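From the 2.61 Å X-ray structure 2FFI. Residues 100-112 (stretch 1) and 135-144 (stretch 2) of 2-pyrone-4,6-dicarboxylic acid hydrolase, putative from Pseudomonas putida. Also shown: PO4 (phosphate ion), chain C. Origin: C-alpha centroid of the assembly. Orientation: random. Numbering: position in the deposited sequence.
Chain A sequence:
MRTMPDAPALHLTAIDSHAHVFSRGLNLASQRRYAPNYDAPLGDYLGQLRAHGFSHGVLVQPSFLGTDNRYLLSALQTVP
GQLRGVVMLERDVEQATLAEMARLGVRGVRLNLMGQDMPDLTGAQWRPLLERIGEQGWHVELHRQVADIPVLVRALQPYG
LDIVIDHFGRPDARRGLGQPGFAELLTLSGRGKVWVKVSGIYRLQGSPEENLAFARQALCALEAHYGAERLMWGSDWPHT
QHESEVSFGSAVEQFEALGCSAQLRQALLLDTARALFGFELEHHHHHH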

# COMPACT_ATOMS: atom_id res chain seq x y z
N GLU A 100 0.97 -15.30 -14.78
CA GLU A 100 -0.48 -15.29 -14.98
C GLU A 100 -1.16 -14.24 -14.11
O GLU A 100 -2.25 -13.77 -14.45
CB GLU A 100 -1.08 -16.67 -14.71
CG GLU A 100 -2.58 -16.75 -14.98
CD GLU A 100 -3.02 -18.16 -15.38
OE1 GLU A 100 -2.63 -19.12 -14.66
OE2 GLU A 100 -3.76 -18.30 -16.39
N MSE A 101 -0.53 -13.86 -13.00
CA MSE A 101 -1.11 -12.85 -12.14
C MSE A 101 -0.81 -11.48 -12.73
O MSE A 101 -1.70 -10.62 -12.81
CB MSE A 101 -0.55 -12.95 -10.73
CG MSE A 101 -1.15 -14.08 -9.90
SE MSE A 101 -0.36 -14.20 -8.12
CE MSE A 101 -1.52 -15.57 -7.39
N ALA A 102 0.44 -11.28 -13.15
CA ALA A 102 0.85 -10.00 -13.72
C ALA A 102 0.03 -9.78 -14.97
O ALA A 102 -0.27 -8.66 -15.36
CB ALA A 102 2.32 -10.02 -14.08
N ARG A 103 -0.36 -10.88 -15.59
CA ARG A 103 -1.16 -10.76 -16.78
C ARG A 103 -2.54 -10.29 -16.36
O ARG A 103 -3.28 -9.70 -17.16
CB ARG A 103 -1.21 -12.12 -17.48
CG ARG A 103 -1.72 -12.08 -18.91
CD ARG A 103 -1.67 -13.47 -19.53
NE ARG A 103 -0.33 -14.06 -19.43
CZ ARG A 103 -0.09 -15.29 -18.98
NH1 ARG A 103 1.15 -15.75 -18.93
NH2 ARG A 103 -1.09 -16.06 -18.56
N LEU A 104 -2.90 -10.54 -15.10
CA LEU A 104 -4.22 -10.14 -14.60
C LEU A 104 -4.21 -8.72 -14.08
O LEU A 104 -5.26 -8.10 -13.96
CB LEU A 104 -4.68 -11.06 -13.47
CG LEU A 104 -5.04 -12.50 -13.82
CD1 LEU A 104 -5.37 -13.28 -12.55
CD2 LEU A 104 -6.22 -12.50 -14.80
N GLY A 105 -3.02 -8.21 -13.78
CA GLY A 105 -2.93 -6.86 -13.28
C GLY A 105 -2.21 -6.67 -11.96
O GLY A 105 -2.07 -5.52 -11.51
N VAL A 106 -1.76 -7.74 -11.32
CA VAL A 106 -1.04 -7.55 -10.06
C VAL A 106 0.41 -7.20 -10.33
O VAL A 106 1.10 -7.85 -11.14
CB VAL A 106 -1.17 -8.78 -9.12
CG1 VAL A 106 -1.53 -9.97 -9.90
CG2 VAL A 106 0.11 -8.98 -8.32
N ARG A 107 0.86 -6.13 -9.67
CA ARG A 107 2.21 -5.64 -9.88
C ARG A 107 3.14 -5.65 -8.65
O ARG A 107 4.21 -5.04 -8.66
CB ARG A 107 2.14 -4.21 -10.43
CG ARG A 107 2.55 -4.07 -11.89
CD ARG A 107 1.64 -4.83 -12.82
NE ARG A 107 1.45 -4.07 -14.04
CZ ARG A 107 0.64 -4.44 -15.02
NH1 ARG A 107 0.50 -3.67 -16.09
NH2 ARG A 107 -0.04 -5.58 -14.92
N GLY A 108 2.73 -6.34 -7.60
CA GLY A 108 3.57 -6.38 -6.41
C GLY A 108 3.13 -7.44 -5.45
O GLY A 108 2.10 -8.08 -5.67
N VAL A 109 3.93 -7.66 -4.40
CA VAL A 109 3.60 -8.64 -3.37
C VAL A 109 3.75 -7.93 -2.04
O VAL A 109 4.67 -7.12 -1.87
CB VAL A 109 4.54 -9.88 -3.35
CG1 VAL A 109 4.39 -10.69 -4.64
CG2 VAL A 109 5.98 -9.45 -3.18
N ARG A 110 2.85 -8.23 -1.11
CA ARG A 110 2.87 -7.63 0.21
C ARG A 110 3.14 -8.73 1.22
O ARG A 110 2.42 -9.72 1.29
CB ARG A 110 1.53 -6.97 0.54
CG ARG A 110 1.56 -5.97 1.71
CD ARG A 110 0.18 -5.85 2.37
NE ARG A 110 -0.02 -4.60 3.10
CZ ARG A 110 -1.17 -4.27 3.70
NH1 ARG A 110 -1.28 -3.12 4.33
NH2 ARG A 110 -2.20 -5.11 3.68
N LEU A 111 4.19 -8.56 2.01
CA LEU A 111 4.53 -9.54 3.03
C LEU A 111 3.53 -9.34 4.18
O LEU A 111 2.98 -10.32 4.72
CB LEU A 111 5.95 -9.29 3.52
CG LEU A 111 7.03 -9.31 2.44
CD1 LEU A 111 8.36 -9.03 3.06
CD2 LEU A 111 7.04 -10.66 1.74
N ASN A 112 3.32 -8.07 4.52
CA ASN A 112 2.40 -7.63 5.59
C ASN A 112 2.62 -8.32 6.94
O ASN A 112 1.95 -9.30 7.25
CB ASN A 112 0.95 -7.82 5.15
CG ASN A 112 -0.05 -7.41 6.24
OD1 ASN A 112 -0.23 -6.23 6.54
ND2 ASN A 112 -0.70 -8.41 6.82
N GLU A 135 12.34 -11.47 -10.83
CA GLU A 135 12.35 -11.81 -12.25
C GLU A 135 11.07 -11.34 -12.92
O GLU A 135 11.02 -11.21 -14.14
CB GLU A 135 12.53 -13.33 -12.44
CG GLU A 135 12.37 -13.84 -13.89
CD GLU A 135 12.51 -15.37 -14.05
OE1 GLU A 135 12.12 -15.88 -15.13
OE2 GLU A 135 13.01 -16.04 -13.12
N GLN A 136 10.04 -11.06 -12.12
CA GLN A 136 8.77 -10.57 -12.67
C GLN A 136 8.74 -9.05 -12.63
O GLN A 136 7.91 -8.42 -13.28
CB GLN A 136 7.58 -11.12 -11.88
CG GLN A 136 6.30 -11.21 -12.71
CD GLN A 136 6.42 -12.22 -13.83
OE1 GLN A 136 5.63 -12.20 -14.77
NE2 GLN A 136 7.41 -13.11 -13.73
N GLY A 137 9.66 -8.46 -11.88
CA GLY A 137 9.72 -7.02 -11.80
C GLY A 137 8.81 -6.43 -10.74
O GLY A 137 8.78 -5.23 -10.56
N TRP A 138 8.07 -7.30 -10.06
CA TRP A 138 7.13 -6.91 -9.00
C TRP A 138 7.82 -6.25 -7.82
O TRP A 138 8.95 -6.60 -7.48
CB TRP A 138 6.36 -8.14 -8.50
CG TRP A 138 5.29 -8.60 -9.41
CD1 TRP A 138 4.94 -8.05 -10.60
CD2 TRP A 138 4.37 -9.68 -9.18
NE1 TRP A 138 3.85 -8.72 -11.14
CE2 TRP A 138 3.48 -9.72 -10.29
CE3 TRP A 138 4.21 -10.62 -8.15
CZ2 TRP A 138 2.46 -10.65 -10.39
CZ3 TRP A 138 3.19 -11.55 -8.26
CH2 TRP A 138 2.32 -11.56 -9.38
N HIS A 139 7.15 -5.31 -7.18
CA HIS A 139 7.75 -4.66 -6.03
C HIS A 139 7.28 -5.38 -4.77
O HIS A 139 6.37 -6.20 -4.82
CB HIS A 139 7.36 -3.18 -5.96
CG HIS A 139 5.89 -2.93 -5.88
ND1 HIS A 139 5.06 -3.03 -6.98
CD2 HIS A 139 5.10 -2.58 -4.84
CE1 HIS A 139 3.82 -2.73 -6.61
NE2 HIS A 139 3.82 -2.46 -5.32
N VAL A 140 7.93 -5.07 -3.65
CA VAL A 140 7.59 -5.68 -2.37
C VAL A 140 7.08 -4.63 -1.40
O VAL A 140 7.77 -3.66 -1.08
CB VAL A 140 8.81 -6.40 -1.73
CG1 VAL A 140 10.06 -5.55 -1.87
CG2 VAL A 140 8.55 -6.69 -0.25
N GLU A 141 5.84 -4.83 -0.94
CA GLU A 141 5.19 -3.90 -0.01
C GLU A 141 5.44 -4.26 1.44
O GLU A 141 5.26 -5.41 1.84
CB GLU A 141 3.69 -3.86 -0.26
CG GLU A 141 3.09 -2.47 -0.17
CD GLU A 141 1.59 -2.51 -0.14
OE1 GLU A 141 1.00 -3.39 -0.80
OE2 GLU A 141 0.98 -1.65 0.54
N LEU A 142 5.84 -3.27 2.22
CA LEU A 142 6.10 -3.47 3.63
C LEU A 142 5.06 -2.78 4.50
O LEU A 142 4.50 -1.75 4.13
CB LEU A 142 7.50 -2.96 3.99
CG LEU A 142 8.66 -3.95 4.02
CD1 LEU A 142 8.32 -5.22 3.28
CD2 LEU A 142 9.89 -3.28 3.43
N HIS A 143 4.80 -3.37 5.66
CA HIS A 143 3.84 -2.82 6.60
C HIS A 143 4.25 -3.24 8.01
O HIS A 143 3.96 -4.36 8.43
CB HIS A 143 2.46 -3.34 6.26
CG HIS A 143 1.39 -2.81 7.16
ND1 HIS A 143 1.49 -1.60 7.82
CD2 HIS A 143 0.18 -3.32 7.51
CE1 HIS A 143 0.40 -1.39 8.53
NE2 HIS A 143 -0.41 -2.42 8.36
N ARG A 144 4.93 -2.36 8.73
CA ARG A 144 5.36 -2.67 10.09
C ARG A 144 5.84 -1.41 10.81
O ARG A 144 6.04 -0.39 10.17
CB ARG A 144 6.46 -3.73 10.06
CG ARG A 144 6.51 -4.59 11.32
CD ARG A 144 7.55 -5.68 11.21
NE ARG A 144 7.26 -6.82 12.09
CZ ARG A 144 7.29 -6.77 13.41
NH1 ARG A 144 7.60 -5.65 14.04
NH2 ARG A 144 7.00 -7.87 14.11
P PO4 C . -4.09 -2.24 5.86
O1 PO4 C . -3.72 -3.25 4.83
O2 PO4 C . -3.69 -2.74 7.21
O3 PO4 C . -3.38 -0.97 5.59
O4 PO4 C . -5.55 -2.03 5.83

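Two parallel strands, 108-110 and 139-142, run side by side with an angle of 27° between them, and the residues before them gather around the indole of Trp138, which gives up more surface to the contact than any other residue here. Glu100 lies too far away to take part. Met101, a selenomethionine, sets its CB 3.5 Å from CH2 of Trp138, at the edge of the indole; its SE also lies near the ring plane, 5.3 Å from the centroid of the six-membered ring. Ala102 meets the same edge, its CB 3.7 Å from Trp138 CZ2, and its small side chain also comes within 4.0 Å of Gln136 OE1 through CB. Arg103 and Leu104 make no contact, and the chain turns at Gly105, whose positive phi would press a CB against the preceding carbonyl oxygen.

Val106 then brings the chain over one face of the indole: its CG2 stands 3.8 Å from the centroid of the six-membered ring of Trp138, a CH-pi contact. Its carbonyl O is 2.9 Å from Trp138 NE1, but the angle is too poor for a hydrogen bond. Arg107 continues across this face, its CA 4.0 Å from the centroid of the five-membered ring of Trp138. The CA-to-CB bond of Arg107 points away from stretch 2, and its carbonyl O accepts a weak hydrogen bond from His139 N at 3.3 Å.

At Gly108 the absence of a side chain matters. The imidazole of His139, with chi1 in p, folds over the glycine, placing Gly108 CA 3.9 Å from the ring centroid; a CB here would fall 2.5 Å from His139 CE1. Val109 forms the two firmest rungs of the ladder, donating from N to His139 O at 2.9 Å and accepting at O from Glu141 N at 2.7 Å. Its side chain shares a sheet face with that of Val140, and its CG1 reaches Trp138 CE3 at 3.5 Å.

Arg110 lies beside Glu141 on the other face, CG to CB 3.6 Å. Its NE is 4.0 Å from Glu141 OE2, which sits well out of the guanidinium plane, so charge alone links them. The guanidinium instead grips the phosphate: NH1 and NH2 of Arg110 both bond PO4 O1, at 2.5 Å (very short) and 2.7 Å. Leu111 N closes the ladder with a weak 3.3 Å bond to Glu141 O, while its CD1 packs 3.8 Å from Leu142 CD1. Finally, Asn112 OD1 approaches the edge of the His143 ring, 3.1 Å from CD2.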